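Local coordinates for protein AimR transcriptional regulator (Bacillus phage phi3T, PDB 5ZVV) that activates transcription of the phage aimX locus as a homodimer, apparently steering infection toward lysis until the arbitrium peptide turns it into an inactive monomer, at residues Gln63-Tyr68 with Asn89-Leu94; Arg121-Asn126 with Ala153-Ala158. All blocks are in the same frame, centred on the assembly; numbering follows the deposited sequence.

Contact 1: Gln63-Tyr68 with Asn89-Leu94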
loop_
_atom_site.group_PDB
_atom_site.type_symbol
_atom_site.label_atom_id
_atom_site.label_comp_id
_atom_site.label_asym_id
_atom_site.label_seq_id
_atom_site.Cartn_x
_atom_site.Cartn_y
_atom_site.Cartn_z
ATOM N N GLN A 63 -18.528 -32.284 10.310
ATOM C CA GLN A 63 -19.877 -32.537 10.807
ATOM C C GLN A 63 -19.863 -32.841 12.301
ATOM O O GLN A 63 -20.586 -32.208 13.086
ATOM C CB GLN A 63 -20.513 -33.683 10.018
ATOM C CG GLN A 63 -20.815 -33.351 8.555
ATOM C CD GLN A 63 -19.598 -33.450 7.643
ATOM O OE1 GLN A 63 -18.557 -33.990 8.024
ATOM N NE2 GLN A 63 -19.728 -32.925 6.429
ATOM N N LEU A 64 -19.028 -33.800 12.713
ATOM C CA LEU A 64 -18.927 -34.153 14.125
ATOM C C LEU A 64 -18.568 -32.938 14.969
ATOM O O LEU A 64 -19.222 -32.656 15.980
ATOM C CB LEU A 64 -17.890 -35.261 14.315
ATOM C CG LEU A 64 -18.110 -36.547 13.519
ATOM C CD1 LEU A 64 -17.086 -37.596 13.913
ATOM C CD2 LEU A 64 -19.529 -37.071 13.705
ATOM N N LEU A 65 -17.534 -32.200 14.563
ATOM C CA LEU A 65 -17.121 -31.023 15.316
ATOM C C LEU A 65 -18.110 -29.879 15.171
ATOM O O LEU A 65 -18.158 -29.002 16.041
ATOM C CB LEU A 65 -15.727 -30.574 14.876
ATOM C CG LEU A 65 -14.590 -31.520 15.261
ATOM C CD1 LEU A 65 -13.255 -30.985 14.768
ATOM C CD2 LEU A 65 -14.569 -31.731 16.764
ATOM N N SER A 66 -18.891 -29.864 14.090
ATOM C CA SER A 66 -19.970 -28.892 13.982
ATOM C C SER A 66 -21.013 -29.129 15.063
ATOM O O SER A 66 -21.556 -28.177 15.634
ATOM C CB SER A 66 -20.602 -28.958 12.592
ATOM O OG SER A 66 -21.687 -28.055 12.482
ATOM N N GLU A 67 -21.294 -30.396 15.367
ATOM C CA GLU A 67 -22.211 -30.691 16.463
ATOM C C GLU A 67 -21.550 -30.469 17.821
ATOM O O GLU A 67 -22.197 -29.991 18.760
ATOM C CB GLU A 67 -22.721 -32.128 16.339
ATOM C CG GLU A 67 -23.730 -32.533 17.400
ATOM C CD GLU A 67 -24.259 -33.938 17.185
ATOM O OE1 GLU A 67 -23.770 -34.626 16.261
ATOM O OE2 GLU A 67 -25.164 -34.355 17.938
ATOM N N TYR A 68 -20.261 -30.793 17.935
ATOM C CA TYR A 68 -19.586 -30.767 19.229
ATOM C C TYR A 68 -19.314 -29.340 19.691
ATOM O O TYR A 68 -19.536 -29.004 20.861
ATOM C CB TYR A 68 -18.285 -31.565 19.138
ATOM C CG TYR A 68 -17.556 -31.738 20.449
ATOM C CD1 TYR A 68 -17.828 -32.818 21.276
ATOM C CD2 TYR A 68 -16.584 -30.830 20.852
ATOM C CE1 TYR A 68 -17.161 -32.989 22.470
ATOM C CE2 TYR A 68 -15.914 -30.988 22.047
ATOM C CZ TYR A 68 -16.208 -32.070 22.853
ATOM O OH TYR A 68 -15.540 -32.243 24.043
ATOM N N ASN A 89 -10.344 -23.610 9.236
ATOM C CA ASN A 89 -10.835 -24.627 8.315
ATOM C C ASN A 89 -11.824 -24.075 7.295
ATOM O O ASN A 89 -12.225 -24.816 6.392
ATOM C CB ASN A 89 -11.502 -25.768 9.090
ATOM C CG ASN A 89 -10.502 -26.736 9.689
ATOM O OD1 ASN A 89 -9.944 -27.583 8.990
ATOM N ND2 ASN A 89 -10.285 -26.631 10.994
ATOM N N GLN A 90 -12.218 -22.804 7.425
ATOM C CA GLN A 90 -13.205 -22.166 6.548
ATOM C C GLN A 90 -14.570 -22.844 6.659
ATOM O O GLN A 90 -15.293 -22.992 5.671
ATOM C CB GLN A 90 -12.725 -22.124 5.095
ATOM C CG GLN A 90 -11.547 -21.186 4.865
ATOM C CD GLN A 90 -11.016 -21.245 3.443
ATOM O OE1 GLN A 90 -11.509 -22.011 2.615
ATOM N NE2 GLN A 90 -10.001 -20.438 3.157
ATOM N N TRP A 91 -14.925 -23.255 7.877
ATOM C CA TRP A 91 -16.266 -23.758 8.167
ATOM C C TRP A 91 -17.155 -22.562 8.517
ATOM O O TRP A 91 -17.533 -22.329 9.667
ATOM C CB TRP A 91 -16.219 -24.784 9.292
ATOM C CG TRP A 91 -15.351 -25.971 9.002
ATOM C CD1 TRP A 91 -14.913 -26.389 7.779
ATOM C CD2 TRP A 91 -14.814 -26.894 9.957
ATOM N NE1 TRP A 91 -14.141 -27.519 7.912
ATOM C CE2 TRP A 91 -14.069 -27.852 9.239
ATOM C CE3 TRP A 91 -14.895 -27.009 11.350
ATOM C CZ2 TRP A 91 -13.401 -28.904 9.867
ATOM C CZ3 TRP A 91 -14.235 -28.061 11.970
ATOM C CH2 TRP A 91 -13.498 -28.990 11.230
ATOM N N ASP A 92 -17.505 -21.806 7.470
ATOM C CA ASP A 92 -18.069 -20.468 7.647
ATOM C C ASP A 92 -19.386 -20.492 8.416
ATOM O O ASP A 92 -19.622 -19.630 9.271
ATOM C CB ASP A 92 -18.271 -19.803 6.286
ATOM C CG ASP A 92 -16.965 -19.498 5.583
ATOM O OD1 ASP A 92 -15.942 -19.329 6.278
ATOM O OD2 ASP A 92 -16.962 -19.426 4.335
ATOM N N THR A 93 -20.264 -21.449 8.110
ATOM C CA THR A 93 -21.549 -21.533 8.803
ATOM C C THR A 93 -21.341 -21.759 10.297
ATOM O O THR A 93 -21.845 -21.002 11.143
ATOM C CB THR A 93 -22.387 -22.662 8.193
ATOM O OG1 THR A 93 -22.512 -22.458 6.780
ATOM C CG2 THR A 93 -23.775 -22.707 8.816
ATOM N N LEU A 94 -20.585 -22.807 10.631
ATOM C CA LEU A 94 -20.225 -23.070 12.018
ATOM C C LEU A 94 -19.517 -21.874 12.638
ATOM O O LEU A 94 -19.819 -21.487 13.772
ATOM C CB LEU A 94 -19.343 -24.317 12.092
ATOM C CG LEU A 94 -18.850 -24.748 13.472
ATOM C CD1 LEU A 94 -20.023 -25.082 14.380
ATOM C CD2 LEU A 94 -17.912 -25.934 13.353
#
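The backbones come closest where S66, on helix 61-69, faces L94 in the first turn of helix 92-103, with 6.1 Å between the CA of S66 and the CA of L94. Helix 77-88 separates the two segments, and the turn after it brings the chain back: Q90, with a positive phi of 63°, closes that helix in a Schellman motif, and W91 is both the centre of an inverse gamma turn and the N-cap residue of helix 92-103. With its CG anti to the backbone N (chi1 179°), L94 lays both methyls against S66, CD2 lying 3.7 Å from the CA of S66 and CD1 3.7 Å from the O of S66. The hydroxyl joins in only by van der Waals touch, L94 CD1 being 3.9 Å from S66 OG. Next to S66 in the chain, L65 meets the six-membered end of the indole of W91, three residues before L94. Its CD1 comes in at the ring edge, near the ring plane, 4.1 Å from W91 CH2, while L65 CB sits 4.1 Å from W91 CZ3. A face of the same indole is partly covered by N89 CB, set toward the rim. L65 also reaches L50 and V53 on helix 47-56 and Y85 on helix 77-88, so the patch belongs to a wider hydrophobic layer. All touching is van der Waals, methyls and the indole edge against side-chain carbons, backbone atoms and the S66 hydroxyl, which suggests that shape and exclusion of water, rather than directional bonds, hold helix 61-69 against the start of helix 92-103.

Contact 2: Arg121-Asn126 with Ala153-Ala158; sequences RKLNKN and AMLMYA
L123, in the last turn of helix 108-124, is the residue that reaches across to helix 145-161, and its CA lies 6.5 Å from the CA of A158. The leucine's two methyls divide the work. CD1 of L123 reaches the end of M154, 4.3 Å from its CE, and also lies 4.4 Å from CD2 of L155; CD2 of L123 rests against the CB of A158 at 4.4 Å. M154 is a selenomethionine introduced by labelling; its arm is extended from CA to CE (chi2 -178°), which carries CE over to the leucine, and it also packs on V116, L119 and H120 of helix 108-124. L155 starts out pointing away from that helix, and only its CD2 returns to join; the same side chain packs on N131 of the second subunit, so the contact borders the dimer partner. The two helices are separated in the chain by helix 130-139, and packing between next-but-one helices in this way is consistent with the superhelical stacking of the TPR clan to which the AimR family belongs. Away from the leucine the fit slackens. N124 is exposed to solvent: N124 ND2 stays 4.8 Å from Y157 CB, and N124 OD1 instead takes a long, weak hydrogen bond from R121 NH1 (3.5 Å, 156° at the hydrogen). R121 is directed to helix 92-103, where its NE forms a salt bridge with D96. Y157 leads its ring off to a hydrogen bond between its OH and R192. Beyond N124 the helix ends in a Schellman motif at N126, whose positive phi (55°) turns the chain into the exposed loop, with N126 N bonded to L123 O at 3.1 Å.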
loop_
_atom_site.group_PDB
_atom_site.type_symbol
_atom_site.label_atom_id
_atom_site.label_comp_id
_atom_site.label_asym_id
_atom_site.label_seq_id
_atom_site.Cartn_x
_atom_site.Cartn_y
_atom_site.Cartn_z
ATOM N N ARG A 121 -14.844 -11.763 9.804
ATOM C CA ARG A 121 -15.800 -12.335 8.863
ATOM C C ARG A 121 -16.453 -11.259 8.008
ATOM O O ARG A 121 -16.705 -11.475 6.815
ATOM C CB ARG A 121 -16.852 -13.139 9.623
ATOM C CG ARG A 121 -16.301 -14.426 10.211
ATOM C CD ARG A 121 -15.965 -15.402 9.101
ATOM N NE ARG A 121 -17.175 -15.870 8.435
ATOM C CZ ARG A 121 -17.253 -16.175 7.144
ATOM N NH1 ARG A 121 -16.191 -16.051 6.363
ATOM N NH2 ARG A 121 -18.403 -16.589 6.632
ATOM N N LYS A 122 -16.743 -10.096 8.596
ATOM C CA LYS A 122 -17.277 -8.994 7.802
ATOM C C LYS A 122 -16.270 -8.524 6.761
ATOM O O LYS A 122 -16.660 -8.087 5.672
ATOM C CB LYS A 122 -17.691 -7.839 8.713
ATOM C CG LYS A 122 -18.927 -8.129 9.547
ATOM C CD LYS A 122 -19.262 -6.963 10.461
ATOM C CE LYS A 122 -20.481 -7.266 11.313
ATOM N NZ LYS A 122 -20.770 -6.169 12.276
ATOM N N LEU A 123 -14.975 -8.611 7.073
ATOM C CA LEU A 123 -13.957 -8.309 6.073
ATOM C C LEU A 123 -13.917 -9.380 4.992
ATOM O O LEU A 123 -13.749 -9.065 3.808
ATOM C CB LEU A 123 -12.587 -8.165 6.738
ATOM C CG LEU A 123 -12.309 -6.865 7.493
ATOM C CD1 LEU A 123 -11.019 -6.981 8.290
ATOM C CD2 LEU A 123 -12.238 -5.692 6.533
ATOM N N ASN A 124 -14.067 -10.652 5.380
ATOM C CA ASN A 124 -14.104 -11.725 4.390
ATOM C C ASN A 124 -15.227 -11.513 3.381
ATOM O O ASN A 124 -15.036 -11.717 2.176
ATOM C CB ASN A 124 -14.267 -13.082 5.079
ATOM C CG ASN A 124 -13.102 -13.426 5.989
ATOM O OD1 ASN A 124 -13.225 -14.282 6.868
ATOM N ND2 ASN A 124 -11.967 -12.760 5.788
ATOM N N LYS A 125 -16.400 -11.102 3.854
ATOM C CA LYS A 125 -17.560 -10.883 3.001
ATOM C C LYS A 125 -17.605 -9.484 2.397
ATOM O O LYS A 125 -18.556 -9.170 1.673
ATOM C CB LYS A 125 -18.847 -11.127 3.793
ATOM C CG LYS A 125 -18.915 -12.459 4.517
ATOM C CD LYS A 125 -20.064 -12.450 5.511
ATOM C CE LYS A 125 -20.165 -13.754 6.274
ATOM N NZ LYS A 125 -21.222 -13.674 7.320
ATOM N N ASN A 126 -16.606 -8.643 2.680
ATOM C CA ASN A 126 -16.592 -7.246 2.239
ATOM C C ASN A 126 -17.853 -6.510 2.696
ATOM O O ASN A 126 -18.444 -5.722 1.955
ATOM C CB ASN A 126 -16.411 -7.142 0.722
ATOM C CG ASN A 126 -16.057 -5.737 0.269
ATOM O OD1 ASN A 126 -15.799 -4.855 1.089
ATOM N ND2 ASN A 126 -16.043 -5.522 -1.042
ATOM N N ALA A 153 -3.378 -9.613 12.564
ATOM C CA ALA A 153 -3.132 -10.641 11.557
ATOM C C ALA A 153 -4.279 -10.744 10.559
ATOM O O ALA A 153 -4.050 -11.032 9.378
ATOM C CB ALA A 153 -2.896 -11.991 12.236
HETATM N N MSE A 154 -5.507 -10.505 11.006
HETATM C CA MSE A 154 -6.677 -10.587 10.136
HETATM C C MSE A 154 -6.642 -9.523 9.048
HETATM O O MSE A 154 -7.259 -9.680 7.996
HETATM C CB MSE A 154 -7.964 -10.448 10.951
HETATM C CG MSE A 154 -8.249 -9.030 11.409
HETATM SE SE MSE A 154 -9.859 -8.926 12.497
HETATM C CE MSE A 154 -10.118 -6.989 12.522
ATOM N N LEU A 155 -5.929 -8.427 9.318
ATOM C CA LEU A 155 -5.819 -7.362 8.330
ATOM C C LEU A 155 -5.045 -7.826 7.106
ATOM O O LEU A 155 -5.238 -7.289 6.011
ATOM C CB LEU A 155 -5.148 -6.135 8.948
ATOM C CG LEU A 155 -5.891 -5.430 10.080
ATOM C CD1 LEU A 155 -5.131 -4.192 10.531
ATOM C CD2 LEU A 155 -7.313 -5.063 9.661
HETATM N N MSE A 156 -4.179 -8.822 7.267
HETATM C CA MSE A 156 -3.356 -9.326 6.171
HETATM C C MSE A 156 -4.191 -10.009 5.098
HETATM O O MSE A 156 -3.856 -9.944 3.915
HETATM C CB MSE A 156 -2.298 -10.295 6.701
HETATM C CG MSE A 156 -1.305 -9.665 7.651
HETATM SE SE MSE A 156 0.024 -10.944 8.278
HETATM C CE MSE A 156 0.945 -11.283 6.588
ATOM N N TYR A 157 -5.275 -10.672 5.514
ATOM C CA TYR A 157 -6.164 -11.295 4.541
ATOM C C TYR A 157 -6.847 -10.246 3.674
ATOM O O TYR A 157 -6.939 -10.406 2.451
ATOM C CB TYR A 157 -7.201 -12.169 5.246
ATOM C CG TYR A 157 -6.613 -13.381 5.938
ATOM C CD1 TYR A 157 -6.145 -14.462 5.205
ATOM C CD2 TYR A 157 -6.534 -13.445 7.323
ATOM C CE1 TYR A 157 -5.605 -15.571 5.833
ATOM C CE2 TYR A 157 -5.998 -14.547 7.959
ATOM C CZ TYR A 157 -5.535 -15.608 7.208
ATOM O OH TYR A 157 -5.003 -16.708 7.837
ATOM N N ALA A 158 -7.333 -9.165 4.288
ATOM C CA ALA A 158 -7.969 -8.098 3.521
ATOM C C ALA A 158 -6.970 -7.422 2.587
ATOM O O ALA A 158 -7.264 -7.194 1.405
ATOM C CB ALA A 158 -8.603 -7.079 4.467
#

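In the fold
Contacts 1 and 2 lie in series along one array of helices, their centres about 20 Å apart. They share no helix, but helix 92-103 of contact 1 is followed directly by helix 108-124 of contact 2, and a long, weak ion pair between D92 and R121 joins the two. Contact 1 is the more buried, with an aromatic edge and methyls against backbone, and the second subunit does not touch it. Contact 2 is nearer the middle of the chain yet only partly buried: aliphatic and selenomethionine side chains form its core, polar groups its margin, and L155 brings it to the dimer partner.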